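Local coordinates for protein Rio2 kinase (Chaetomium thermophilum, PDB 4GYI) that probably phosphorylates serine and threonine residues of proteins as an atypical, magnesium-dependent RIO-family kinase, and acts as an ATPase in maturation of the pre-40S ribosomal subunit, at residues 20-34 with 72-85. Numbering follows the deposited sequence.
Sequences LTAVEMGSKNHEIVP and YDGYRLTYGGLDYL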
loop_
_atom_site.group_PDB
_atom_site.type_symbol
_atom_site.label_atom_id
_atom_site.label_comp_id
_atom_site.label_asym_id
_atom_site.label_seq_id
_atom_site.Cartn_x
_atom_site.Cartn_y
_atom_site.Cartn_z
ATOM N N LEU A 20 -6.650 -10.875 21.110
ATOM C CA LEU A 20 -6.424 -10.698 19.688
ATOM C C LEU A 20 -4.934 -10.484 19.422
ATOM O O LEU A 20 -4.350 -11.132 18.556
ATOM C CB LEU A 20 -7.249 -9.526 19.135
ATOM C CG LEU A 20 -7.275 -9.418 17.610
ATOM C CD1 LEU A 20 -7.773 -10.736 17.017
ATOM C CD2 LEU A 20 -8.143 -8.213 17.111
ATOM N N THR A 21 -4.318 -9.587 20.183
ATOM C CA THR A 21 -2.890 -9.310 20.036
ATOM C C THR A 21 -2.043 -10.551 20.324
ATOM O O THR A 21 -1.037 -10.802 19.658
ATOM C CB THR A 21 -2.457 -8.182 20.987
ATOM O OG1 THR A 21 -3.206 -6.992 20.693
ATOM C CG2 THR A 21 -0.963 -7.895 20.847
ATOM N N ALA A 22 -2.472 -11.325 21.316
ATOM C CA ALA A 22 -1.796 -12.566 21.683
ATOM C C ALA A 22 -1.835 -13.601 20.567
ATOM O O ALA A 22 -0.883 -14.359 20.382
ATOM C CB ALA A 22 -2.405 -13.152 22.972
ATOM N N VAL A 23 -2.944 -13.659 19.840
ATOM C CA VAL A 23 -3.029 -14.579 18.707
ATOM C C VAL A 23 -2.063 -14.120 17.616
ATOM O O VAL A 23 -1.360 -14.926 16.997
ATOM C CB VAL A 23 -4.453 -14.661 18.146
ATOM C CG1 VAL A 23 -4.466 -15.481 16.866
ATOM C CG2 VAL A 23 -5.392 -15.252 19.188
ATOM N N GLU A 24 -2.007 -12.809 17.411
ATOM C CA GLU A 24 -1.065 -12.264 16.458
ATOM C C GLU A 24 0.376 -12.651 16.814
ATOM O O GLU A 24 1.124 -13.109 15.960
ATOM C CB GLU A 24 -1.196 -10.743 16.355
ATOM C CG GLU A 24 -0.248 -10.154 15.314
ATOM C CD GLU A 24 -0.160 -8.643 15.374
ATOM O OE1 GLU A 24 -0.353 -8.072 16.465
ATOM O OE2 GLU A 24 0.106 -8.028 14.326
ATOM N N MET A 25 0.763 -12.466 18.070
ATOM C CA MET A 25 2.150 -12.725 18.461
ATOM C C MET A 25 2.503 -14.195 18.385
ATOM O O MET A 25 3.615 -14.550 18.016
ATOM C CB MET A 25 2.427 -12.212 19.863
ATOM C CG MET A 25 2.669 -10.729 19.936
ATOM S SD MET A 25 2.525 -10.166 21.640
ATOM C CE MET A 25 2.876 -8.417 21.447
ATOM N N GLY A 26 1.548 -15.044 18.739
ATOM C CA GLY A 26 1.748 -16.480 18.721
ATOM C C GLY A 26 1.758 -17.085 17.333
ATOM O O GLY A 26 2.185 -18.221 17.157
ATOM N N SER A 27 1.284 -16.339 16.341
ATOM C CA SER A 27 1.291 -16.843 14.974
ATOM C C SER A 27 2.563 -16.430 14.253
ATOM O O SER A 27 2.702 -16.660 13.060
ATOM C CB SER A 27 0.049 -16.405 14.192
ATOM O OG SER A 27 -0.130 -15.009 14.248
ATOM N N LYS A 28 3.479 -15.820 14.996
ATOM C CA LYS A 28 4.804 -15.469 14.495
ATOM C C LYS A 28 5.531 -16.680 13.892
ATOM O O LYS A 28 6.099 -16.588 12.806
ATOM C CB LYS A 28 5.627 -14.854 15.632
ATOM C CG LYS A 28 7.141 -14.946 15.477
ATOM C CD LYS A 28 7.811 -15.474 16.754
ATOM C CE LYS A 28 7.230 -14.833 18.014
ATOM N NZ LYS A 28 7.270 -13.343 17.975
ATOM N N ASN A 29 5.507 -17.812 14.595
ATOM C CA ASN A 29 6.136 -19.033 14.093
ATOM C C ASN A 29 5.167 -19.887 13.279
ATOM O O ASN A 29 5.350 -20.060 12.075
ATOM C CB ASN A 29 6.758 -19.846 15.232
ATOM N N HIS A 30 4.130 -20.406 13.929
ATOM C CA HIS A 30 3.168 -21.271 13.246
ATOM C C HIS A 30 1.827 -20.583 13.011
ATOM O O HIS A 30 1.462 -19.657 13.729
ATOM C CB HIS A 30 2.975 -22.581 14.017
ATOM C CG HIS A 30 4.131 -23.529 13.892
ATOM N ND1 HIS A 30 5.364 -23.143 13.408
ATOM C CD2 HIS A 30 4.237 -24.849 14.177
ATOM C CE1 HIS A 30 6.181 -24.181 13.408
ATOM N NE2 HIS A 30 5.523 -25.228 13.869
ATOM N N GLU A 31 1.090 -21.056 12.013
ATOM C CA GLU A 31 -0.179 -20.438 11.621
ATOM C C GLU A 31 -1.344 -20.698 12.588
ATOM O O GLU A 31 -2.180 -19.820 12.820
ATOM C CB GLU A 31 -0.564 -20.887 10.211
ATOM C CG GLU A 31 -1.965 -20.477 9.796
ATOM C CD GLU A 31 -1.979 -19.761 8.466
ATOM O OE1 GLU A 31 -0.883 -19.433 7.965
ATOM O OE2 GLU A 31 -3.083 -19.530 7.926
ATOM N N ILE A 32 -1.413 -21.911 13.126
ATOM C CA ILE A 32 -2.409 -22.233 14.133
ATOM C C ILE A 32 -1.770 -22.014 15.483
ATOM O O ILE A 32 -0.665 -22.495 15.736
ATOM C CB ILE A 32 -2.892 -23.688 14.035
ATOM C CG1 ILE A 32 -3.579 -23.937 12.692
ATOM C CG2 ILE A 32 -3.843 -24.024 15.185
ATOM C CD1 ILE A 32 -3.766 -25.414 12.375
ATOM N N VAL A 33 -2.455 -21.268 16.342
ATOM C CA VAL A 33 -1.952 -21.015 17.675
ATOM C C VAL A 33 -2.817 -21.763 18.668
ATOM O O VAL A 33 -3.985 -21.415 18.847
ATOM C CB VAL A 33 -1.975 -19.524 18.018
ATOM C CG1 VAL A 33 -1.244 -19.292 19.326
ATOM C CG2 VAL A 33 -1.324 -18.734 16.926
ATOM N N PRO A 34 -2.253 -22.812 19.300
ATOM C CA PRO A 34 -3.020 -23.615 20.262
ATOM C C PRO A 34 -3.618 -22.774 21.384
ATOM O O PRO A 34 -2.993 -21.822 21.855
ATOM C CB PRO A 34 -1.993 -24.618 20.810
ATOM C CG PRO A 34 -0.664 -24.216 20.232
ATOM C CD PRO A 34 -0.934 -23.397 19.013
ATOM N N TYR A 72 -2.501 -29.946 16.186
ATOM C CA TYR A 72 -2.619 -28.513 16.422
ATOM C C TYR A 72 -4.079 -28.079 16.419
ATOM O O TYR A 72 -4.701 -27.941 15.368
ATOM C CB TYR A 72 -1.783 -27.732 15.397
ATOM C CG TYR A 72 -0.344 -28.216 15.333
ATOM C CD1 TYR A 72 -0.001 -29.339 14.585
ATOM C CD2 TYR A 72 0.664 -27.569 16.038
ATOM C CE1 TYR A 72 1.305 -29.802 14.533
ATOM C CE2 TYR A 72 1.978 -28.022 15.990
ATOM C CZ TYR A 72 2.292 -29.141 15.235
ATOM O OH TYR A 72 3.590 -29.607 15.178
ATOM N N ASP A 73 -4.621 -27.889 17.616
ATOM C CA ASP A 73 -6.004 -27.472 17.795
ATOM C C ASP A 73 -6.019 -26.107 18.475
ATOM O O ASP A 73 -5.753 -25.991 19.675
ATOM C CB ASP A 73 -6.762 -28.504 18.637
ATOM C CG ASP A 73 -8.270 -28.353 18.538
ATOM O OD1 ASP A 73 -8.756 -27.810 17.523
ATOM O OD2 ASP A 73 -8.972 -28.791 19.474
ATOM N N GLY A 74 -6.319 -25.071 17.700
ATOM C CA GLY A 74 -6.292 -23.716 18.208
ATOM C C GLY A 74 -7.004 -22.746 17.296
ATOM O O GLY A 74 -8.000 -23.080 16.661
ATOM N N TYR A 75 -6.492 -21.529 17.223
ATOM C CA TYR A 75 -7.110 -20.503 16.392
ATOM C C TYR A 75 -6.070 -19.802 15.523
ATOM O O TYR A 75 -4.885 -19.745 15.857
ATOM C CB TYR A 75 -7.830 -19.471 17.266
ATOM C CG TYR A 75 -8.955 -20.048 18.093
ATOM C CD1 TYR A 75 -10.275 -19.926 17.680
ATOM C CD2 TYR A 75 -8.698 -20.711 19.287
ATOM C CE1 TYR A 75 -11.303 -20.445 18.429
ATOM C CE2 TYR A 75 -9.723 -21.234 20.041
ATOM C CZ TYR A 75 -11.023 -21.098 19.607
ATOM O OH TYR A 75 -12.046 -21.616 20.357
ATOM N N ARG A 76 -6.516 -19.269 14.397
ATOM C CA ARG A 76 -5.655 -18.403 13.614
ATOM C C ARG A 76 -6.276 -17.031 13.514
ATOM O O ARG A 76 -7.493 -16.871 13.618
ATOM C CB ARG A 76 -5.436 -18.961 12.208
ATOM C CG ARG A 76 -6.698 -19.041 11.386
ATOM C CD ARG A 76 -6.409 -19.485 9.959
ATOM N NE ARG A 76 -7.636 -19.562 9.173
ATOM C CZ ARG A 76 -8.198 -18.519 8.575
ATOM N NH1 ARG A 76 -7.639 -17.321 8.672
ATOM N NH2 ARG A 76 -9.319 -18.673 7.892
ATOM N N LEU A 77 -5.424 -16.044 13.297
ATOM C CA LEU A 77 -5.864 -14.701 12.994
ATOM C C LEU A 77 -6.510 -14.691 11.603
ATOM O O LEU A 77 -6.027 -15.364 10.691
ATOM C CB LEU A 77 -4.638 -13.805 13.018
ATOM C CG LEU A 77 -4.758 -12.297 13.087
ATOM C CD1 LEU A 77 -5.445 -11.897 14.375
ATOM C CD2 LEU A 77 -3.346 -11.721 13.011
ATOM N N THR A 78 -7.608 -13.958 11.433
ATOM C CA THR A 78 -8.144 -13.761 10.090
ATOM C C THR A 78 -7.664 -12.423 9.546
ATOM O O THR A 78 -7.028 -11.644 10.259
ATOM C CB THR A 78 -9.677 -13.770 10.046
ATOM O OG1 THR A 78 -10.183 -12.670 10.817
ATOM C CG2 THR A 78 -10.222 -15.085 10.568
ATOM N N TYR A 79 -7.946 -12.166 8.279
ATOM C CA TYR A 79 -7.616 -10.881 7.691
ATOM C C TYR A 79 -8.310 -9.726 8.418
ATOM O O TYR A 79 -7.711 -8.661 8.641
ATOM C CB TYR A 79 -7.981 -10.881 6.208
ATOM C CG TYR A 79 -7.243 -11.939 5.408
ATOM C CD1 TYR A 79 -5.865 -11.907 5.305
ATOM C CD2 TYR A 79 -7.924 -12.966 4.760
ATOM C CE1 TYR A 79 -5.183 -12.845 4.585
ATOM C CE2 TYR A 79 -7.239 -13.925 4.028
ATOM C CZ TYR A 79 -5.861 -13.847 3.936
ATOM O OH TYR A 79 -5.133 -14.776 3.228
ATOM N N GLY A 80 -9.567 -9.946 8.800
ATOM C CA GLY A 80 -10.318 -8.944 9.538
ATOM C C GLY A 80 -9.628 -8.639 10.854
ATOM O O GLY A 80 -9.531 -7.481 11.265
ATOM N N GLY A 81 -9.131 -9.685 11.510
ATOM C CA GLY A 81 -8.410 -9.525 12.767
ATOM C C GLY A 81 -7.192 -8.619 12.661
ATOM O O GLY A 81 -6.985 -7.743 13.511
ATOM N N LEU A 82 -6.401 -8.818 11.604
ATOM C CA LEU A 82 -5.218 -7.993 11.337
ATOM C C LEU A 82 -5.594 -6.530 11.063
ATOM O O LEU A 82 -4.978 -5.609 11.607
ATOM C CB LEU A 82 -4.416 -8.585 10.152
ATOM C CG LEU A 82 -2.993 -8.043 9.935
ATOM C CD1 LEU A 82 -2.076 -8.452 11.101
ATOM C CD2 LEU A 82 -2.402 -8.480 8.593
ATOM N N ASP A 83 -6.596 -6.328 10.198
ATOM C CA ASP A 83 -7.197 -5.002 9.951
ATOM C C ASP A 83 -7.487 -4.302 11.287
ATOM O O ASP A 83 -7.022 -3.185 11.540
ATOM C CB ASP A 83 -8.531 -5.137 9.182
ATOM C CG ASP A 83 -8.364 -5.669 7.752
ATOM O OD1 ASP A 83 -7.215 -5.781 7.263
ATOM O OD2 ASP A 83 -9.403 -5.956 7.103
ATOM N N TYR A 84 -8.245 -4.988 12.148
ATOM C CA TYR A 84 -8.629 -4.427 13.447
ATOM C C TYR A 84 -7.403 -4.061 14.277
ATOM O O TYR A 84 -7.336 -2.974 14.841
ATOM C CB TYR A 84 -9.511 -5.398 14.235
ATOM C CG TYR A 84 -10.997 -5.249 13.984
ATOM C CD1 TYR A 84 -11.902 -5.221 15.044
ATOM C CD2 TYR A 84 -11.499 -5.151 12.694
ATOM C CE1 TYR A 84 -13.265 -5.107 14.822
ATOM C CE2 TYR A 84 -12.859 -5.027 12.463
ATOM C CZ TYR A 84 -13.734 -5.009 13.528
ATOM O OH TYR A 84 -15.083 -4.890 13.289
ATOM N N LEU A 85 -6.429 -4.969 14.329
ATOM C CA LEU A 85 -5.193 -4.706 15.058
ATOM C C LEU A 85 -4.471 -3.482 14.512
ATOM O O LEU A 85 -3.976 -2.669 15.279
ATOM C CB LEU A 85 -4.267 -5.919 15.021
ATOM C CG LEU A 85 -4.684 -7.060 15.939
ATOM C CD1 LEU A 85 -3.876 -8.306 15.640
ATOM C CD2 LEU A 85 -4.527 -6.646 17.405
#
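Leu20 and Leu77 both hold CG anti to the backbone N (chi1 -169° and -165°), whereas Leu85 turns CG anti to its carbonyl carbon; the side chains of Leu20 (helix 20-26), Leu77 (strand 75-77) and Leu85 (helix 79-85) thereby meet where the strand leads into the second helix. Leu20 CD1 meets Leu77 CD1 at 3.7 Å, the two side chains crossing near a right angle, while Leu20 CD2 packs on Leu85 CG at 3.8 Å. The Leu85 and extended Glu24 side chains slide past each other in opposite directions, Leu85 CD1 lying 3.7 Å from Glu24 CB, and Leu85 CD2 lies 3.6 Å from Thr21 OG1, itself hydrogen-bonded to Trp17 O. An alanine in place of Leu85 is likely to open a gap beside Leu20 and take away part of the apolar cover over Glu24's methylenes. Glu24's carboxylate forms a salt bridge with Arg185. These helices belong to the N-terminal winged-helix domain, whose wing hairpin pairs strands 64-68 and 75-77. Val33 adds a short antiparallel bridge: Val33 N donates to Tyr75 O (2.9 Å, 165° at the hydrogen), and Tyr75 N returns a bond to Val33 O (3.0 Å) from above the carbonyl plane. Gly74 CA approaches Val33 O at 3.3 Å in a CA-H...O contact, where a beta carbon would clash.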